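Local coordinates for uncharacterized conserved protein (Methanopyrus kandleri AV19, PDB 2QYA) that is of unknown function, a conserved archaeal protein of the DUF424 family whose fold pairs a mixed beta sheet with helices, at residues L21-V29 with I40-S49. The protein carries 2 engineered substitutions. Sequence-based numbering, arbitrary orientation.
Sequences LCDEDLLGV and ISEPFYSGKS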
ATOM      1  N   LEU A  21      -4.242  -4.078  10.207  1.00 36.92           N
ATOM      2  CA  LEU A  21      -4.925  -4.588  11.386  1.00 38.08           C
ATOM      3  C   LEU A  21      -4.017  -4.289  12.535  1.00 38.56           C
ATOM      4  O   LEU A  21      -2.805  -4.475  12.423  1.00 39.08           O
ATOM      5  CB  LEU A  21      -5.137  -6.096  11.285  1.00 37.72           C
ATOM      6  CG  LEU A  21      -6.153  -6.612  10.282  1.00 39.17           C
ATOM      7  CD1 LEU A  21      -5.649  -7.907   9.681  1.00 43.80           C
ATOM      8  CD2 LEU A  21      -7.475  -6.851  10.974  1.00 41.16           C
ATOM      9  N   CYS A  22      -4.582  -3.816  13.635  1.00 38.92           N
ATOM     10  CA  CYS A  22      -3.780  -3.555  14.824  1.00 39.77           C
ATOM     11  C   CYS A  22      -4.605  -3.891  16.054  1.00 40.80           C
ATOM     12  O   CYS A  22      -5.798  -3.549  16.104  1.00 40.53           O
ATOM     13  CB  CYS A  22      -3.381  -2.080  14.851  1.00 39.25           C
ATOM     14  SG  CYS A  22      -2.194  -1.559  16.079  1.00 40.48           S
ATOM     15  N   ASP A  23      -3.990  -4.543  17.046  1.00 41.55           N
ATOM     16  CA  ASP A  23      -4.649  -4.704  18.355  1.00 42.83           C
ATOM     17  C   ASP A  23      -4.966  -3.324  18.940  1.00 42.81           C
ATOM     18  O   ASP A  23      -4.126  -2.428  18.963  1.00 42.48           O
ATOM     19  CB  ASP A  23      -3.799  -5.541  19.332  1.00 42.77           C
ATOM     20  CG  ASP A  23      -3.727  -7.002  18.929  1.00 44.27           C
ATOM     21  OD1 ASP A  23      -3.918  -7.304  17.718  1.00 45.69           O
ATOM     22  OD2 ASP A  23      -3.489  -7.860  19.820  1.00 44.99           O
ATOM     23  N   GLU A  24      -6.202  -3.154  19.377  1.00 44.03           N
ATOM     24  CA  GLU A  24      -6.660  -1.875  19.888  1.00 45.21           C
ATOM     25  C   GLU A  24      -5.818  -1.416  21.065  1.00 47.03           C
ATOM     26  O   GLU A  24      -5.426  -0.252  21.116  1.00 46.81           O
ATOM     27  CB  GLU A  24      -8.119  -1.986  20.284  1.00 45.22           C
ATOM     28  CG  GLU A  24      -8.863  -0.688  20.452  1.00 44.13           C
ATOM     29  CD  GLU A  24     -10.265  -0.958  20.956  1.00 42.60           C
ATOM     30  OE1 GLU A  24     -10.367  -1.504  22.069  1.00 41.12           O
ATOM     31  OE2 GLU A  24     -11.241  -0.675  20.233  1.00 39.60           O
ATOM     32  N   ASP A  25      -5.488  -2.339  21.974  1.00 48.94           N
ATOM     33  CA  ASP A  25      -4.697  -1.997  23.159  1.00 52.11           C
ATOM     34  C   ASP A  25      -3.248  -1.588  22.859  1.00 53.03           C
ATOM     35  O   ASP A  25      -2.525  -1.155  23.763  1.00 53.79           O
ATOM     36  CB  ASP A  25      -4.757  -3.121  24.214  1.00 52.95           C
ATOM     37  CG  ASP A  25      -4.159  -4.432  23.725  1.00 56.63           C
ATOM     38  OD1 ASP A  25      -3.594  -4.490  22.598  1.00 60.71           O
ATOM     39  OD2 ASP A  25      -4.252  -5.431  24.485  1.00 61.66           O
ATOM     40  N   LEU A  26      -2.839  -1.721  21.596  1.00 54.02           N
ATOM     41  CA  LEU A  26      -1.497  -1.353  21.149  1.00 54.80           C
ATOM     42  C   LEU A  26      -1.402   0.061  20.622  1.00 55.65           C
ATOM     43  O   LEU A  26      -0.320   0.623  20.560  1.00 55.89           O
ATOM     44  CB  LEU A  26      -1.027  -2.293  20.047  1.00 54.54           C
ATOM     45  CG  LEU A  26      -0.586  -3.723  20.340  1.00 54.20           C
ATOM     46  CD1 LEU A  26      -0.015  -4.261  19.062  1.00 52.76           C
ATOM     47  CD2 LEU A  26       0.444  -3.792  21.470  1.00 54.13           C
ATOM     48  N   LEU A  27      -2.531   0.622  20.212  1.00 57.44           N
ATOM     49  CA  LEU A  27      -2.560   1.953  19.616  1.00 58.84           C
ATOM     50  C   LEU A  27      -1.990   2.976  20.597  1.00 60.45           C
ATOM     51  O   LEU A  27      -2.325   2.970  21.794  1.00 60.50           O
ATOM     52  CB  LEU A  27      -3.973   2.307  19.149  1.00 58.68           C
ATOM     53  CG  LEU A  27      -4.196   3.707  18.565  1.00 59.58           C
ATOM     54  CD1 LEU A  27      -3.157   4.015  17.509  1.00 60.43           C
ATOM     55  CD2 LEU A  27      -5.606   3.900  18.003  1.00 57.79           C
ATOM     56  N   GLY A  28      -1.083   3.808  20.086  1.00 61.99           N
ATOM     57  CA  GLY A  28      -0.388   4.807  20.892  1.00 64.11           C
ATOM     58  C   GLY A  28       0.729   4.306  21.795  1.00 65.68           C
ATOM     59  O   GLY A  28       1.134   5.005  22.723  1.00 66.26           O
ATOM     60  N   VAL A  29       1.231   3.100  21.548  1.00 67.09           N
ATOM     61  CA  VAL A  29       2.356   2.572  22.331  1.00 68.31           C
ATOM     62  C   VAL A  29       3.667   2.706  21.534  1.00 69.26           C
ATOM     63  O   VAL A  29       3.649   3.018  20.340  1.00 69.17           O
ATOM     64  CB  VAL A  29       2.090   1.110  22.829  1.00 68.15           C
ATOM     65  CG1 VAL A  29       2.647   0.088  21.869  1.00 68.01           C
ATOM     66  CG2 VAL A  29       2.681   0.892  24.203  1.00 68.46           C
ATOM     67  N   ILE A  40       3.357   3.344  17.373  1.00 67.95           N
ATOM     68  CA  ILE A  40       2.066   2.844  16.879  1.00 66.72           C
ATOM     69  C   ILE A  40       1.091   4.033  16.846  1.00 66.27           C
ATOM     70  O   ILE A  40       0.188   4.150  17.678  1.00 66.19           O
ATOM     71  CB  ILE A  40       1.500   1.644  17.703  1.00 66.06           C
ATOM     72  CG1 ILE A  40       2.608   0.754  18.268  1.00 66.82           C
ATOM     73  CG2 ILE A  40       0.560   0.814  16.879  1.00 64.73           C
ATOM     74  CD1 ILE A  40       3.593   0.189  17.261  1.00 66.63           C
ATOM     75  N   SER A  41       1.301   4.908  15.861  1.00 65.72           N
ATOM     76  CA  SER A  41       0.673   6.234  15.809  1.00 65.01           C
ATOM     77  C   SER A  41      -0.695   6.211  15.164  1.00 64.10           C
ATOM     78  O   SER A  41      -0.918   5.479  14.204  1.00 63.77           O
ATOM     79  CB  SER A  41       1.577   7.239  15.066  1.00 65.10           C
ATOM     80  OG  SER A  41       1.589   7.010  13.660  1.00 64.36           O
ATOM     81  N   GLU A  42      -1.581   7.051  15.700  1.00 63.65           N
ATOM     82  CA  GLU A  42      -2.976   7.177  15.267  1.00 63.03           C
ATOM     83  C   GLU A  42      -3.169   7.377  13.758  1.00 61.99           C
ATOM     84  O   GLU A  42      -4.023   6.706  13.156  1.00 62.35           O
ATOM     85  CB  GLU A  42      -3.713   8.261  16.076  1.00 63.34           C
ATOM     86  CG  GLU A  42      -4.998   8.782  15.414  1.00 65.49           C
ATOM     87  CD  GLU A  42      -6.187   8.962  16.383  1.00 68.70           C
ATOM     88  OE1 GLU A  42      -6.123   8.474  17.544  1.00 67.32           O
ATOM     89  OE2 GLU A  42      -7.203   9.579  15.955  1.00 69.29           O
ATOM     90  N   PRO A  43      -2.386   8.279  13.127  1.00 60.54           N
ATOM     91  CA  PRO A  43      -2.636   8.414  11.685  1.00 59.35           C
ATOM     92  C   PRO A  43      -2.461   7.082  10.914  1.00 57.79           C
ATOM     93  O   PRO A  43      -3.347   6.714  10.163  1.00 57.30           O
ATOM     94  CB  PRO A  43      -1.631   9.485  11.249  1.00 59.45           C
ATOM     95  CG  PRO A  43      -0.589   9.488  12.316  1.00 60.08           C
ATOM     96  CD  PRO A  43      -1.306   9.168  13.582  1.00 60.33           C
ATOM     97  N   PHE A  44      -1.369   6.355  11.158  1.00 56.30           N
ATOM     98  CA  PHE A  44      -1.085   5.084  10.471  1.00 55.08           C
ATOM     99  C   PHE A  44      -1.914   3.910  10.966  1.00 54.62           C
ATOM    100  O   PHE A  44      -2.397   3.088  10.177  1.00 53.94           O
ATOM    101  CB  PHE A  44       0.389   4.730  10.607  1.00 54.43           C
ATOM    102  CG  PHE A  44       1.254   5.390   9.597  1.00 54.14           C
ATOM    103  CD1 PHE A  44       1.495   4.783   8.373  1.00 53.84           C
ATOM    104  CD2 PHE A  44       1.831   6.627   9.861  1.00 54.00           C
ATOM    105  CE1 PHE A  44       2.303   5.393   7.426  1.00 54.82           C
ATOM    106  CE2 PHE A  44       2.644   7.258   8.914  1.00 54.96           C
ATOM    107  CZ  PHE A  44       2.883   6.639   7.693  1.00 54.48           C
ATOM    108  N   TYR A  45      -2.055   3.823  12.283  1.00 54.27           N
ATOM    109  CA  TYR A  45      -2.840   2.776  12.894  1.00 53.78           C
ATOM    110  C   TYR A  45      -4.042   3.444  13.520  1.00 53.97           C
ATOM    111  O   TYR A  45      -3.909   4.167  14.496  1.00 55.33           O
ATOM    112  CB  TYR A  45      -2.027   2.073  13.967  1.00 53.27           C
ATOM    113  CG  TYR A  45      -0.701   1.535  13.497  1.00 53.22           C
ATOM    114  CD1 TYR A  45      -0.616   0.321  12.820  1.00 51.01           C
ATOM    115  CD2 TYR A  45       0.485   2.230  13.757  1.00 53.16           C
ATOM    116  CE1 TYR A  45       0.637  -0.181  12.399  1.00 52.56           C
ATOM    117  CE2 TYR A  45       1.735   1.737  13.340  1.00 52.75           C
ATOM    118  CZ  TYR A  45       1.792   0.534  12.668  1.00 53.03           C
ATOM    119  OH  TYR A  45       3.013   0.041  12.271  1.00 55.09           O
ATOM    120  N   SER A  46      -5.208   3.240  12.944  1.00 53.05           N
ATOM    121  CA  SER A  46      -6.411   3.856  13.468  1.00 52.35           C
ATOM    122  C   SER A  46      -7.504   3.358  12.600  1.00 50.28           C
ATOM    123  O   SER A  46      -7.788   3.963  11.572  1.00 52.01           O
ATOM    124  CB  SER A  46      -6.360   5.378  13.341  1.00 52.56           C
ATOM    125  OG  SER A  46      -6.415   5.737  11.959  1.00 55.65           O
ATOM    126  N   GLY A  47      -8.119   2.261  12.988  1.00 47.83           N
ATOM    127  CA  GLY A  47      -9.097   1.650  12.127  1.00 45.72           C
ATOM    128  C   GLY A  47     -10.459   1.609  12.744  1.00 44.33           C
ATOM    129  O   GLY A  47     -10.688   2.191  13.804  1.00 44.76           O
ATOM    130  N   LYS A  48     -11.380   0.962  12.059  1.00 42.76           N
ATOM    131  CA  LYS A  48     -12.636   0.620  12.672  1.00 42.44           C
ATOM    132  C   LYS A  48     -12.384  -0.479  13.727  1.00 42.17           C
ATOM    133  O   LYS A  48     -11.747  -1.511  13.431  1.00 41.41           O
ATOM    134  CB  LYS A  48     -13.627   0.140  11.616  1.00 42.41           C
ATOM    135  CG  LYS A  48     -14.941  -0.388  12.190  1.00 43.44           C
ATOM    136  CD  LYS A  48     -15.967  -0.634  11.088  1.00 46.01           C
ATOM    137  CE  LYS A  48     -17.231  -1.262  11.668  1.00 46.69           C
ATOM    138  NZ  LYS A  48     -18.392  -1.252  10.728  1.00 48.38           N
ATOM    139  N   SER A  49     -12.877  -0.259  14.944  1.00 41.60           N
ATOM    140  CA  SER A  49     -12.678  -1.226  16.028  1.00 41.51           C
ATOM    141  C   SER A  49     -13.680  -2.329  15.851  1.00 41.55           C
ATOM    142  O   SER A  49     -14.887  -2.081  15.732  1.00 42.01           O
ATOM    143  CB  SER A  49     -12.781  -0.569  17.404  1.00 41.33           C
ATOM    144  OG  SER A  49     -12.624  -1.499  18.484  1.00 40.93           O
TER
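The C22 sulfur sits obliquely to the Y45 ring, SG 4.8 Å from the ring centroid and 42° off its normal, in a cysteine sulfur-aromatic contact. A chi1 of -171° swings C22 SG away from its own N, where it also meets I40 CG2 at 3.7 Å, and that methyl in turn lies over one face of the Y45 ring, offset toward its rim. I40 therefore joins sulfur and ring, while its other branch runs flank to flank with V29, CG1 to CG1 3.7 Å. An alanine here is likely to open a gap between C22, V29 and the Y45 ring face, where CG2 and CG1 had packed. The I40 backbone is held at both polar atoms: G28 N donates to I40 O at 2.7 Å, in the carbonyl plane, and I40 N donates to V29 O at 3.0 Å. A type II turn from L26 to V29, with G28 at positive phi, brings this donor and acceptor to I40. L27 reaches across with CD1, which touches the carbonyl oxygens of I40 and Y45 and lies 4.2 Å from Y45 CB. S49 OG donates to E24 OE2 at a modelled 2.4 Å, a doubtful length, and also hydrogen-bonds R5 NH1. I40 also packs on L77 of strand 71-77, and Y45 on G14 of the second subunit. The contact thus closes a beta-hairpin excursion: after strand 16-23 the chain leaves the mixed sheet, forms the separate antiparallel hairpin 30-33/36-39, and returns through 40-47 to strand 48-50, outermost in the mixed sheet within this chain.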